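Local coordinates for protein 3-hydroxy-3-methylglutaryl-CoA lyase (Acinetobacter baumannii, PDB 6NDS) that belongs to the HMGL-like family of TIM-barrel lyases and binds a zinc ion and coenzyme A, at residues V18-P23 with D239-G244; Q283-L288 with Q299-G304. One frame throughout, in Å; residues are numbered along the deposited sequence.

Interaction 1 lies in the buried wall of the barrel, joining its first strand, 17-20, to its last, 237-240; interaction 2 lies further out, near the second subunit, where the type I turn from Ser-285 to Leu-288 meets the short helix 299-303. The centres are about 14 Å apart, yet the two touch: Leu-242 CD1 rests 3.7 Å from Ser-285 CB, and Gly-243 packs on the same serine. The chemistry follows the setting. Residues 18-23 and 239-244 combine parallel-sheet bonds with buried carboxylates that have several partners, whereas 283-288 and 299-304 depend on a single exposed arginine reaching a main-chain carbonyl.

Interaction 1 of 2, residues V18-P23 with D239-G244; sequences VQEVSP and DAALGG
Gln-19 and Glu-20 lie beside Asp-239 and Ala-240 as parallel strand neighbours, and this pairing of the first and last strands closes the TIM barrel. Ala-240 is bonded through both its N and its O: the N donates to Gln-19 O (2.9 Å), lying close to the line of that C=O though the N-H...O angle is 147°, and the O receives Val-21 N at 2.9 Å.

The closely packed part lies just beyond the strands. Glu-20 has CG anti to its backbone N, and the bend at chi2 (61°) turns CD back; the carboxylate then lies at the start of helix 22-28. There OE2 takes three donors: Leu-242 N at 2.8 Å on its syn lone pair, Ser-22 OG at 2.6 Å from the anti side, and Ser-22 N from above the carboxylate plane. OE1 is bound to Thr-260.

Packing is looser alongside, although this side too is buried rather than open to solvent: Val-21 CG2 stays 4.2 Å from Ala-241 CB, and Ser-22 CA lies 3.9 Å from the same methyl.

On the other face of the sheet Gln-19 NE2 reaches Asp-239 OD1 at 3.0 Å, the amide and carboxylate turned 35° apart. Gln-19 is steadied in turn by Arg-237 and Thr-213, and Val-21 CG1 sits over the face of the Asp-239 carboxylate, 3.7 Å from CG. Asp-239 OD2 bonds ND1 of the zinc ligand His-215, making the aspartate a second-shell residue of the metal site. Three donors gripping Glu-20 OE2 fix that carboxylate and tie together strand 17-20, the first turn of helix 22-28 and the loop at Leu-242.

Interaction 2 of 2, residues Q283-L288 with Q299-G304; sequences QLSRTL and QLAKAG
Arg-286 turns its CG anti to its own carbonyl carbon (chi1 -71°) and then runs extended from CG to NE, which carries NE from the type I turn of Ser-285 to Leu-288 over to Ala-301 on helix 299-303; chi4, also close to anti, then sets CZ. The guanidinium meets the alanine side-on, with two nitrogens on one carbonyl oxygen. NE makes the shorter, straighter bond to Ala-301 O, 2.9 Å with an N-H...O angle of 161°, in the carbonyl plane and on a lone pair. NH2 reaches the same oxygen at 3.3 Å, but from 53° above that plane. The oxygen lies almost in the plane of the guanidinium, at its edge.

Nearer the backbone, the aliphatic part of the arginine packs on the helix, CG lying 4.0 Å from Ala-301 CB. Ser-285 OG touches the same methyl at 3.9 Å, while its hydrogen bond goes to Glu-261.

Gly-304 leaves the helix with positive phi, after its N has bonded Leu-300 O at 2.8 Å. NH2 comes within 3.4 Å of Gly-304 N, two donors side by side without a bond. Gly-304 O instead accepts from Arg-220 of the second subunit, so the helix end joins this contact to the dimer interface. A cationic group beside the C-terminal end of a helix, where the last carbonyls lack the amides of a further turn, would be favoured electrostatically, and the double grip on Ala-301 O would tend to fix the rotation of the guanidinium.

Interaction 1 of 2, residues V18-P23 with D239-G244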
loop_
_atom_site.group_PDB
_atom_site.type_symbol
_atom_site.label_atom_id
_atom_site.label_comp_id
_atom_site.label_asym_id
_atom_site.label_seq_id
_atom_site.Cartn_x
_atom_site.Cartn_y
_atom_site.Cartn_z
ATOM N N VAL A 18 -14.517 5.730 9.565
ATOM C CA VAL A 18 -13.586 6.475 8.719
ATOM C C VAL A 18 -13.731 7.965 9.010
ATOM O O VAL A 18 -14.840 8.503 8.957
ATOM C CB VAL A 18 -13.853 6.178 7.233
ATOM C CG1 VAL A 18 -12.892 6.981 6.357
ATOM C CG2 VAL A 18 -13.715 4.681 6.954
ATOM N N GLN A 19 -12.617 8.633 9.326
ATOM C CA GLN A 19 -12.610 10.051 9.690
ATOM C C GLN A 19 -11.748 10.808 8.688
ATOM O O GLN A 19 -10.632 10.384 8.377
ATOM C CB GLN A 19 -12.106 10.226 11.133
ATOM C CG GLN A 19 -12.877 9.312 12.120
ATOM C CD GLN A 19 -12.375 9.327 13.551
ATOM O OE1 GLN A 19 -13.160 9.142 14.480
ATOM N NE2 GLN A 19 -11.065 9.502 13.741
ATOM N N GLU A 20 -12.282 11.906 8.149
ATOM C CA GLU A 20 -11.682 12.558 6.987
ATOM C C GLU A 20 -10.824 13.738 7.427
ATOM O O GLU A 20 -11.279 14.581 8.212
ATOM C CB GLU A 20 -12.779 13.020 6.018
ATOM C CG GLU A 20 -12.259 13.815 4.800
ATOM C CD GLU A 20 -11.307 13.019 3.915
ATOM O OE1 GLU A 20 -11.521 11.796 3.713
ATOM O OE2 GLU A 20 -10.322 13.618 3.422
ATOM N N VAL A 21 -9.574 13.786 6.942
ATOM C CA VAL A 21 -8.666 14.869 7.340
ATOM C C VAL A 21 -8.058 15.615 6.154
ATOM O O VAL A 21 -7.140 16.427 6.339
ATOM C CB VAL A 21 -7.543 14.349 8.266
ATOM C CG1 VAL A 21 -8.132 13.659 9.518
ATOM C CG2 VAL A 21 -6.581 13.409 7.516
ATOM N N SER A 22 -8.540 15.387 4.930
ATOM C CA SER A 22 -7.920 16.100 3.813
ATOM C C SER A 22 -7.995 17.627 3.913
ATOM O O SER A 22 -7.047 18.269 3.432
ATOM C CB SER A 22 -8.487 15.656 2.452
ATOM O OG SER A 22 -9.844 15.972 2.336
ATOM N N PRO A 23 -9.027 18.259 4.478
ATOM C CA PRO A 23 -9.023 19.729 4.515
ATOM C C PRO A 23 -7.958 20.299 5.413
ATOM O O PRO A 23 -7.663 21.491 5.298
ATOM C CB PRO A 23 -10.424 20.085 5.028
ATOM C CG PRO A 23 -11.276 18.857 4.701
ATOM C CD PRO A 23 -10.318 17.722 4.954
ATOM N N ASP A 239 -8.177 7.851 10.773
ATOM C CA ASP A 239 -8.088 9.044 9.936
ATOM C C ASP A 239 -7.568 8.694 8.537
ATOM O O ASP A 239 -6.681 7.853 8.375
ATOM C CB ASP A 239 -7.140 10.076 10.552
ATOM C CG ASP A 239 -7.694 10.746 11.810
ATOM O OD1 ASP A 239 -8.918 10.667 12.077
ATOM O OD2 ASP A 239 -6.891 11.388 12.527
ATOM N N ALA A 240 -8.085 9.392 7.527
ATOM C CA ALA A 240 -7.627 9.204 6.151
ATOM C C ALA A 240 -7.885 10.499 5.398
ATOM O O ALA A 240 -8.703 11.314 5.817
ATOM C CB ALA A 240 -8.343 8.021 5.474
ATOM N N ALA A 241 -7.159 10.702 4.292
ATOM C CA ALA A 241 -7.323 11.901 3.470
ATOM C C ALA A 241 -7.765 11.507 2.068
ATOM O O ALA A 241 -7.199 10.584 1.465
ATOM C CB ALA A 241 -6.028 12.709 3.386
ATOM N N LEU A 242 -8.758 12.240 1.543
ATOM C CA LEU A 242 -9.196 12.073 0.162
ATOM C C LEU A 242 -8.006 12.096 -0.791
ATOM O O LEU A 242 -7.148 12.984 -0.721
ATOM C CB LEU A 242 -10.170 13.193 -0.204
ATOM C CG LEU A 242 -10.803 13.107 -1.598
ATOM C CD1 LEU A 242 -11.858 12.005 -1.611
ATOM C CD2 LEU A 242 -11.413 14.463 -1.938
ATOM N N GLY A 243 -7.961 11.115 -1.692
ATOM C CA GLY A 243 -6.909 11.065 -2.691
ATOM C C GLY A 243 -5.525 10.756 -2.164
ATOM O O GLY A 243 -4.566 10.774 -2.946
ATOM N N GLY A 244 -5.371 10.500 -0.864
ATOM C CA GLY A 244 -4.028 10.310 -0.348
ATOM C C GLY A 244 -3.221 11.578 -0.206
ATOM O O GLY A 244 -1.980 11.532 -0.198
#

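Interaction 2 of 2, residues Q283-L288 with Q299-G304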
loop_
_atom_site.group_PDB
_atom_site.type_symbol
_atom_site.label_atom_id
_atom_site.label_comp_id
_atom_site.label_asym_id
_atom_site.label_seq_id
_atom_site.Cartn_x
_atom_site.Cartn_y
_atom_site.Cartn_z
ATOM N N GLN A 283 -15.614 9.480 -7.149
ATOM C CA GLN A 283 -15.916 10.552 -8.092
ATOM C C GLN A 283 -15.397 11.887 -7.570
ATOM O O GLN A 283 -14.824 12.680 -8.329
ATOM C CB GLN A 283 -17.423 10.618 -8.356
ATOM C CG GLN A 283 -17.804 11.656 -9.402
ATOM C CD GLN A 283 -19.300 11.866 -9.504
ATOM O OE1 GLN A 283 -20.028 11.719 -8.521
ATOM N NE2 GLN A 283 -19.766 12.221 -10.695
ATOM N N LEU A 284 -15.559 12.138 -6.268
ATOM C CA LEU A 284 -15.049 13.377 -5.688
ATOM C C LEU A 284 -13.523 13.427 -5.757
ATOM O O LEU A 284 -12.942 14.460 -6.109
ATOM C CB LEU A 284 -15.525 13.519 -4.235
ATOM C CG LEU A 284 -15.008 14.794 -3.545
ATOM C CD1 LEU A 284 -15.524 16.072 -4.188
ATOM C CD2 LEU A 284 -15.349 14.764 -2.047
ATOM N N SER A 285 -12.860 12.320 -5.429
ATOM C CA SER A 285 -11.399 12.295 -5.489
ATOM C C SER A 285 -10.899 12.597 -6.895
ATOM O O SER A 285 -9.873 13.266 -7.069
ATOM C CB SER A 285 -10.882 10.939 -5.027
ATOM O OG SER A 285 -9.466 10.929 -5.081
ATOM N N ARG A 286 -11.618 12.134 -7.915
ATOM C CA ARG A 286 -11.178 12.378 -9.281
ATOM C C ARG A 286 -11.284 13.846 -9.696
ATOM O O ARG A 286 -10.749 14.206 -10.747
ATOM C CB ARG A 286 -11.962 11.474 -10.244
ATOM C CG ARG A 286 -11.537 9.999 -10.111
ATOM C CD ARG A 286 -12.450 9.031 -10.868
ATOM N NE ARG A 286 -11.806 7.730 -11.042
ATOM C CZ ARG A 286 -12.425 6.632 -11.466
ATOM N NH1 ARG A 286 -13.719 6.666 -11.754
ATOM N NH2 ARG A 286 -11.747 5.495 -11.600
ATOM N N THR A 287 -11.933 14.703 -8.890
ATOM C CA THR A 287 -11.918 16.137 -9.157
ATOM C C THR A 287 -10.683 16.825 -8.598
ATOM O O THR A 287 -10.477 18.006 -8.890
ATOM C CB THR A 287 -13.174 16.824 -8.584
ATOM O OG1 THR A 287 -13.086 16.915 -7.154
ATOM C CG2 THR A 287 -14.433 16.058 -8.984
ATOM N N LEU A 288 -9.852 16.119 -7.812
ATOM C CA LEU A 288 -8.709 16.785 -7.187
ATOM C C LEU A 288 -7.640 17.258 -8.175
ATOM O O LEU A 288 -7.104 18.361 -7.995
ATOM C CB LEU A 288 -8.076 15.877 -6.130
ATOM C CG LEU A 288 -8.872 15.683 -4.844
ATOM C CD1 LEU A 288 -8.174 14.646 -3.961
ATOM C CD2 LEU A 288 -9.027 17.018 -4.097
ATOM N N GLN A 299 -4.892 4.969 -5.436
ATOM C CA GLN A 299 -4.947 3.844 -6.364
ATOM C C GLN A 299 -6.346 3.691 -6.952
ATOM O O GLN A 299 -6.488 3.397 -8.145
ATOM C CB GLN A 299 -4.505 2.554 -5.673
ATOM C CG GLN A 299 -3.048 2.549 -5.221
ATOM C CD GLN A 299 -2.077 2.623 -6.383
ATOM O OE1 GLN A 299 -1.688 1.601 -6.955
ATOM N NE2 GLN A 299 -1.678 3.832 -6.740
ATOM N N LEU A 300 -7.384 3.904 -6.137
ATOM C CA LEU A 300 -8.748 3.728 -6.633
ATOM C C LEU A 300 -9.136 4.820 -7.622
ATOM O O LEU A 300 -9.883 4.553 -8.564
ATOM C CB LEU A 300 -9.745 3.681 -5.470
ATOM C CG LEU A 300 -10.072 2.290 -4.894
ATOM C CD1 LEU A 300 -10.964 1.493 -5.825
ATOM C CD2 LEU A 300 -8.801 1.470 -4.595
ATOM N N ALA A 301 -8.643 6.051 -7.448
ATOM C CA ALA A 301 -8.978 7.073 -8.437
ATOM C C ALA A 301 -8.367 6.739 -9.791
ATOM O O ALA A 301 -8.963 7.028 -10.835
ATOM C CB ALA A 301 -8.510 8.452 -7.956
ATOM N N LYS A 302 -7.189 6.110 -9.785
ATOM C CA LYS A 302 -6.522 5.732 -11.026
ATOM C C LYS A 302 -7.199 4.537 -11.683
ATOM O O LYS A 302 -7.425 4.531 -12.897
ATOM C CB LYS A 302 -5.052 5.396 -10.768
ATOM C CG LYS A 302 -4.156 6.531 -10.329
ATOM C CD LYS A 302 -2.894 5.966 -9.666
ATOM C CE LYS A 302 -1.739 6.957 -9.666
ATOM N NZ LYS A 302 -2.075 8.247 -9.011
ATOM N N ALA A 303 -7.499 3.499 -10.903
ATOM C CA ALA A 303 -7.878 2.215 -11.477
ATOM C C ALA A 303 -9.379 1.981 -11.490
ATOM O O ALA A 303 -9.855 1.169 -12.298
ATOM C CB ALA A 303 -7.206 1.072 -10.704
ATOM N N GLY A 304 -10.127 2.664 -10.631
ATOM C CA GLY A 304 -11.513 2.319 -10.399
ATOM C C GLY A 304 -11.624 1.062 -9.555
ATOM O O GLY A 304 -10.660 0.330 -9.337
#